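Local coordinates for UTP--glucose-1-phosphate uridylyltransferase (Acinetobacter baumannii, PDB 6IKX) that catalyses the formation of UDP-alpha-D-glucose and diphosphate from UTP and alpha-D-glucose 1-phosphate, at the interface of chains A and B. Coordinates in Å, arbitrary orientation; residue numbers count along the deposited sequence, not the author numbering. Chains: chain A/B, UTP--glucose-1-phosphate uridylyltransferase.

Contact 1: the interface of chains A and B. Residues chain A 72, 75-76, 79; chain B 12, 14, 17.
A:Leu76 and B:Thr14 form the core of a mainly aliphatic contact. The CD2 methyl of A:Leu76 comes 3.5 Å from the CB of B:Thr14 as the two side chains pass in opposite directions. The same leucine fork meets B:Leu17 end-on, CD2 of A:Leu76 lying 3.6 Å from CD1 of B:Leu17. A:Leu72 also points at that methyl, but its CD1 stays 4.1 Å from CD1 of B:Leu17.

The two threonines meet through their methyls, with CG2 of A:Thr75 3.8 Å from CG2 of B:Thr14. This follows from the B:Thr14 rotamer (chi1 70°): the hydroxyl sits between the backbone N and the carbonyl carbon, and CG2 is turned to the facing helix.

Two further contacts pair oxygen with carbon and are packing, not bonding. The A:Thr75 hydroxyl OG1 lies 3.7 Å from the B:Leu12 methyl CD2, and the B:Thr14 hydroxyl OG1 lies 3.6 Å from the CE methylene of bent A:Lys79.

In the fold, A:Leu72, A:Thr75 and A:Leu76 lie on helix 70-78, with A:Lys79 just past its end. They face the partner's glycine-rich GLGTR loop, whose B:Leu12 and B:Thr14 belong to the UTP-binding site.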
# COMPACT_ATOMS: atom_id res chain seq x y z
N LEU A 72 -4.65 14.66 3.90
CA LEU A 72 -6.13 14.79 3.90
C LEU A 72 -6.51 16.04 4.70
O LEU A 72 -7.39 16.80 4.27
CB LEU A 72 -6.77 13.55 4.50
CG LEU A 72 -8.29 13.64 4.58
CD1 LEU A 72 -8.87 13.94 3.19
CD2 LEU A 72 -8.89 12.39 5.20
N THR A 75 -5.64 19.38 3.04
CA THR A 75 -6.70 19.63 2.04
C THR A 75 -7.91 20.23 2.77
O THR A 75 -8.43 21.22 2.26
CB THR A 75 -7.12 18.38 1.28
OG1 THR A 75 -5.98 17.79 0.65
CG2 THR A 75 -8.18 18.66 0.23
N LEU A 76 -8.32 19.63 3.90
CA LEU A 76 -9.53 20.03 4.69
C LEU A 76 -9.37 21.43 5.30
O LEU A 76 -10.40 22.13 5.42
CB LEU A 76 -9.80 19.03 5.82
CG LEU A 76 -10.50 17.72 5.45
CD1 LEU A 76 -10.69 16.86 6.69
CD2 LEU A 76 -11.85 17.96 4.83
N LYS A 79 -9.53 24.26 2.53
CA LYS A 79 -10.94 24.51 2.13
C LYS A 79 -11.76 24.95 3.36
O LYS A 79 -13.02 24.95 3.29
CB LYS A 79 -11.58 23.26 1.52
CG LYS A 79 -10.75 22.57 0.46
CD LYS A 79 -11.10 21.09 0.28
CE LYS A 79 -12.15 20.87 -0.79
NZ LYS A 79 -11.55 21.08 -2.12
N LEU B 12 -9.09 13.61 -3.66
CA LEU B 12 -9.24 12.97 -2.32
C LEU B 12 -10.72 12.86 -1.92
O LEU B 12 -11.06 11.90 -1.21
CB LEU B 12 -8.41 13.75 -1.31
CG LEU B 12 -6.93 13.39 -1.32
CD1 LEU B 12 -6.29 13.57 -2.69
CD2 LEU B 12 -6.18 14.20 -0.29
N THR B 14 -13.11 15.06 -0.05
CA THR B 14 -13.50 15.54 1.29
C THR B 14 -15.03 15.62 1.39
O THR B 14 -15.55 15.89 2.50
CB THR B 14 -12.86 16.90 1.61
OG1 THR B 14 -13.44 17.91 0.79
CG2 THR B 14 -11.35 16.91 1.45
N LEU B 17 -16.50 12.20 3.07
CA LEU B 17 -15.32 12.08 3.87
C LEU B 17 -15.04 11.02 4.82
O LEU B 17 -13.92 10.53 4.76
CB LEU B 17 -14.94 13.36 4.52
CG LEU B 17 -13.45 13.19 4.62
CD1 LEU B 17 -12.74 14.47 4.31
CD2 LEU B 17 -13.15 12.78 6.03

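Contact 2: the interface of chains A and B. Residues chain A 262, 265; chain B 278, 281-282, 285.
The backbone carbonyl O of A:Leu262 receives the CD1 methyl of B:Leu285 at 3.4 Å, a van der Waals contact. The same B:Leu285 methyl turns toward the side chain as well, 4.0 Å from CD1 of A:Leu262.

A:Leu262 carries most of the contact on its chain, with 92 Å² of its surface hidden. With chi1 at -155° its CG is swung to the side opposite the backbone N, and both branches are presented to B:Glu281. The CB methylene of B:Glu281 receives them, 3.6 Å from CD1 and 3.8 Å from CD2 of A:Leu262, the two side chains running roughly perpendicular. The glutamate thus contributes here through the root of its side chain, not through its carboxylate. B:Leu278 flanks the same leucine more loosely, its CD2 4.3 Å from CD1 of A:Leu262.

A second contact lies about one helical turn on. CB of A:Leu265 is 4.0 Å from CD1 of B:Phe282, placed above one face of the ring but displaced beyond its rim, so it does not sit over the ring centre. CD2 of A:Leu265 is not modelled, so what that branch would touch cannot be judged.

In the fold, helix 261-273 of chain A packs against helix 278-287 of chain B, the last helix before that chain's C-terminus.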
# COMPACT_ATOMS: atom_id res chain seq x y z
N LEU A 262 -26.91 -9.63 2.06
CA LEU A 262 -28.29 -9.21 2.46
C LEU A 262 -28.36 -8.60 3.88
O LEU A 262 -29.18 -7.68 4.12
CB LEU A 262 -29.22 -10.42 2.34
CG LEU A 262 -30.69 -10.09 2.12
CD1 LEU A 262 -30.90 -9.34 0.79
CD2 LEU A 262 -31.53 -11.35 2.17
N LEU A 265 -27.00 -5.01 3.39
CA LEU A 265 -28.14 -4.16 2.93
C LEU A 265 -29.07 -3.90 4.13
O LEU A 265 -29.72 -2.87 4.18
CB LEU A 265 -28.91 -4.84 1.79
CG LEU A 265 -28.17 -5.15 0.48
CD1 LEU A 265 -27.47 -3.91 -0.04
N LEU B 278 -30.39 -9.99 -5.41
CA LEU B 278 -30.74 -9.35 -4.11
C LEU B 278 -31.98 -8.49 -4.31
O LEU B 278 -32.68 -8.20 -3.34
CB LEU B 278 -29.55 -8.52 -3.61
CG LEU B 278 -28.22 -9.26 -3.53
CD1 LEU B 278 -27.08 -8.28 -3.30
CD2 LEU B 278 -28.24 -10.31 -2.43
N GLU B 281 -35.16 -9.82 -2.60
CA GLU B 281 -34.87 -9.92 -1.14
C GLU B 281 -34.73 -8.50 -0.57
O GLU B 281 -35.36 -8.20 0.49
CB GLU B 281 -33.64 -10.81 -0.96
CG GLU B 281 -33.57 -11.97 -1.95
CD GLU B 281 -33.03 -13.27 -1.38
OE1 GLU B 281 -31.85 -13.62 -1.68
OE2 GLU B 281 -33.80 -13.94 -0.66
N PHE B 282 -33.99 -7.62 -1.26
CA PHE B 282 -33.79 -6.21 -0.86
C PHE B 282 -35.14 -5.51 -0.85
O PHE B 282 -35.53 -4.94 0.16
CB PHE B 282 -32.81 -5.48 -1.78
CG PHE B 282 -32.51 -4.06 -1.37
CD1 PHE B 282 -32.29 -3.73 -0.04
CD2 PHE B 282 -32.40 -3.06 -2.33
CE1 PHE B 282 -31.99 -2.42 0.32
CE2 PHE B 282 -32.11 -1.76 -1.96
CZ PHE B 282 -31.91 -1.44 -0.64
N LEU B 285 -36.76 -6.56 2.27
CA LEU B 285 -36.14 -5.86 3.44
C LEU B 285 -36.79 -4.49 3.61
O LEU B 285 -37.11 -4.13 4.75
CB LEU B 285 -34.64 -5.67 3.27
CG LEU B 285 -33.78 -6.91 3.52
CD1 LEU B 285 -32.30 -6.58 3.36
CD2 LEU B 285 -34.07 -7.48 4.90

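Contact 3: the interface of chains A and B. Residues chain A 269, 273, 283, 287; chain B 289-290.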
# COMPACT_ATOMS: atom_id res chain seq x y z
N LEU A 269 -29.87 -0.09 5.80
CA LEU A 269 -31.26 0.42 5.93
C LEU A 269 -31.55 0.87 7.36
O LEU A 269 -32.21 1.93 7.55
CB LEU A 269 -32.21 -0.69 5.49
CG LEU A 269 -32.32 -0.86 3.98
CD1 LEU A 269 -32.94 -2.20 3.67
CD2 LEU A 269 -33.15 0.26 3.36
N LEU A 273 -31.48 4.87 8.56
CA LEU A 273 -32.73 5.47 9.13
C LEU A 273 -32.45 6.10 10.50
O LEU A 273 -33.09 7.10 10.83
CB LEU A 273 -33.84 4.42 9.21
CG LEU A 273 -34.74 4.34 7.97
CD2 LEU A 273 -35.48 3.02 7.94
N LYS A 283 -35.30 8.48 4.97
CA LYS A 283 -36.69 7.96 5.05
C LYS A 283 -37.47 8.38 3.79
O LYS A 283 -38.05 7.50 3.11
CB LYS A 283 -37.35 8.52 6.32
CG LYS A 283 -38.73 7.97 6.68
CD LYS A 283 -39.60 8.98 7.41
CE LYS A 283 -40.18 8.46 8.71
NZ LYS A 283 -40.71 9.59 9.52
N LEU A 287 -39.52 6.32 0.73
CA LEU A 287 -40.98 6.54 0.48
C LEU A 287 -41.20 6.84 -1.01
O LEU A 287 -42.05 6.16 -1.64
CB LEU A 287 -41.45 7.69 1.38
CG LEU A 287 -41.29 7.46 2.88
CD1 LEU A 287 -42.14 6.30 3.38
N LEU B 289 -40.06 -2.59 6.96
CA LEU B 289 -39.49 -1.42 7.73
C LEU B 289 -40.57 -0.45 8.20
O LEU B 289 -40.64 -0.20 9.43
CB LEU B 289 -38.50 -0.63 6.87
CG LEU B 289 -37.07 -1.15 6.82
CD2 LEU B 289 -36.21 -0.20 6.00
N LYS B 290 -41.28 0.19 7.27
CA LYS B 290 -42.04 1.45 7.53
C LYS B 290 -43.13 1.18 8.57
O LYS B 290 -43.55 0.04 8.52
CB LYS B 290 -42.65 2.02 6.24
CG LYS B 290 -41.81 3.09 5.57
CD LYS B 290 -41.47 4.26 6.48
CE LYS B 290 -39.98 4.55 6.55
NZ LYS B 290 -39.24 3.46 7.22
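B:Leu289 meets A:Leu273 branch to branch, aliphatic carbon against aliphatic carbon. In this UDPGP type 2 family enzyme the C-terminal tail of one chain lies here against two helices of the other.

CD2 of B:Leu289 is 3.8 Å from CD2 of A:Leu273. It also lies 4.1 Å from CB of A:Leu269, whose side chain it meets nearly at right angles. Both B:Leu289 and A:Leu273 are incompletely modelled, so their missing branches cannot be judged.

B:Lys290, the final residue, has 68 Å² of surface hidden and makes its contacts along its length. Its CD methylene is 3.8 Å from CD1 of A:Leu287, an engineered residue with an incomplete side chain. Farther along, CE of B:Lys290 comes 3.6 Å from CG of A:Lys283. The chain is bent at chi2, chi3 and chi4, and the last bend (chi4 -67°) turns the terminal amine toward A:Leu273, NZ of B:Lys290 lying 3.9 Å from CD2 of A:Leu273. The two amines stay separate, NZ of A:Lys283 being 6.7 Å from NZ of B:Lys290; like charges there may disfavour a closer approach. Helix 261-273 supplies A:Leu269 and A:Leu273, while helix 279-287 supplies A:Lys283 and A:Leu287.

Contact 4: the interface of chains A and B. Residues chain A 12, 14, 17; chain B 72, 76, 84, 88.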
# COMPACT_ATOMS: atom_id res chain seq x y z
N LEU A 12 -9.96 -12.77 4.11
CA LEU A 12 -9.80 -12.14 2.75
C LEU A 12 -11.15 -11.70 2.17
O LEU A 12 -11.17 -11.16 1.03
CB LEU A 12 -9.11 -13.10 1.80
CG LEU A 12 -7.74 -13.57 2.27
CD1 LEU A 12 -6.92 -14.10 1.11
CD2 LEU A 12 -6.99 -12.46 2.98
N THR A 14 -14.17 -13.48 1.48
CA THR A 14 -14.70 -14.31 0.39
C THR A 14 -16.18 -14.13 0.28
O THR A 14 -16.73 -14.12 -0.79
CB THR A 14 -14.28 -15.77 0.43
OG1 THR A 14 -14.55 -16.32 1.72
CG2 THR A 14 -12.83 -15.89 0.14
N LEU A 17 -17.99 -10.64 -1.86
CA LEU A 17 -16.82 -10.64 -2.70
C LEU A 17 -16.40 -9.62 -3.70
O LEU A 17 -15.21 -9.35 -3.73
CB LEU A 17 -16.46 -11.99 -3.25
CG LEU A 17 -14.96 -12.03 -3.44
CD1 LEU A 17 -14.21 -11.40 -2.29
CD2 LEU A 17 -14.51 -13.44 -3.56
N LEU B 72 -6.22 -14.29 -3.32
CA LEU B 72 -7.70 -14.34 -3.23
C LEU B 72 -8.18 -15.43 -4.18
O LEU B 72 -8.99 -16.25 -3.75
CB LEU B 72 -8.31 -12.98 -3.58
CG LEU B 72 -9.83 -12.89 -3.53
CD1 LEU B 72 -10.35 -13.29 -2.15
CD2 LEU B 72 -10.31 -11.50 -3.88
N LEU B 76 -9.90 -18.99 -3.10
CA LEU B 76 -11.28 -19.28 -3.59
C LEU B 76 -11.32 -20.64 -4.33
O LEU B 76 -12.39 -21.27 -4.27
CB LEU B 76 -11.79 -18.19 -4.54
CG LEU B 76 -12.40 -16.92 -3.95
CD1 LEU B 76 -12.78 -15.97 -5.08
CD2 LEU B 76 -13.62 -17.20 -3.12
N LEU B 84 -18.06 -17.22 -7.28
CA LEU B 84 -17.39 -16.05 -6.69
C LEU B 84 -16.15 -15.72 -7.52
O LEU B 84 -15.91 -14.53 -7.73
CB LEU B 84 -16.96 -16.37 -5.26
CG LEU B 84 -18.07 -16.37 -4.23
CD1 LEU B 84 -17.52 -16.86 -2.89
CD2 LEU B 84 -18.70 -14.99 -4.10
N ILE B 88 -14.73 -11.95 -9.71
CA ILE B 88 -13.49 -11.14 -9.49
C ILE B 88 -12.45 -11.30 -10.61
O ILE B 88 -11.50 -10.53 -10.61
CB ILE B 88 -12.84 -11.40 -8.11
CG1 ILE B 88 -12.39 -12.85 -7.91
CG2 ILE B 88 -13.81 -10.96 -7.04
CD1 ILE B 88 -11.27 -13.04 -6.90
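A:Leu17 and B:Leu76 meet methyl to methyl, with CD2 of A:Leu17 3.4 Å from CD1 of B:Leu76, tighter than usual for two carbons. A:Leu17 lies close to the glycine-rich GLGTR loop, the nucleotide-binding signature of this nucleotidyltransferase family, in which A:Leu12 and A:Thr14 take part in UTP binding. A:Thr14 adds its methyl alongside: CG2 of A:Thr14 is 3.6 Å from CD2 of B:Leu76, the two side chains running antiparallel. CD1 of B:Leu76 thus meets A:Leu17, while CD2 packs against A:Thr14 and also lies near A:Leu17.

Around this core, A:Leu17 is flanked by helix 82-89 of chain B. Its CB packs 3.8 Å from CD2 of B:Leu84, and its CG lies 3.9 Å from CG2 of B:Ile88. The first torsion of A:Leu17 (chi1 -150°) carries its fork away from the backbone N, and with chi2 at 42° CD2 is directed at B:Leu76. Two backbone carbonyls also meet methyls: the O of A:Thr14 is 3.5 Å from CD1 of B:Leu84, and the O of A:Leu12 is 3.9 Å from CD1 of B:Leu72. These oxygen-methyl approaches are packing contacts.

Farther out, the helical framework of chain B sets the spacing. Helix 70-77 presents B:Leu72 and B:Leu76 one turn apart on one face, and helix 82-89 does the same with B:Leu84 and B:Ile88.

Contacts 1 and 4 are two-fold twins with the chains exchanged, their C-alpha centres about 32 Å apart; both use Leu12, Thr14, Leu17, Leu72 and Leu76. The copies differ in detail, notably in the second torsion of Leu17. Contacts 2 and 3 are neighbours, about 13 Å apart, sharing helix 261-273 of chain A and the C-terminal region of chain B. Contact 2 lies about 20 Å from contact 4 and 33 Å from contact 1. The structure alone does not show that this pairing is biological; if it persists in solution, it would join C-terminal packing with reciprocal contacts close to both nucleotide sites.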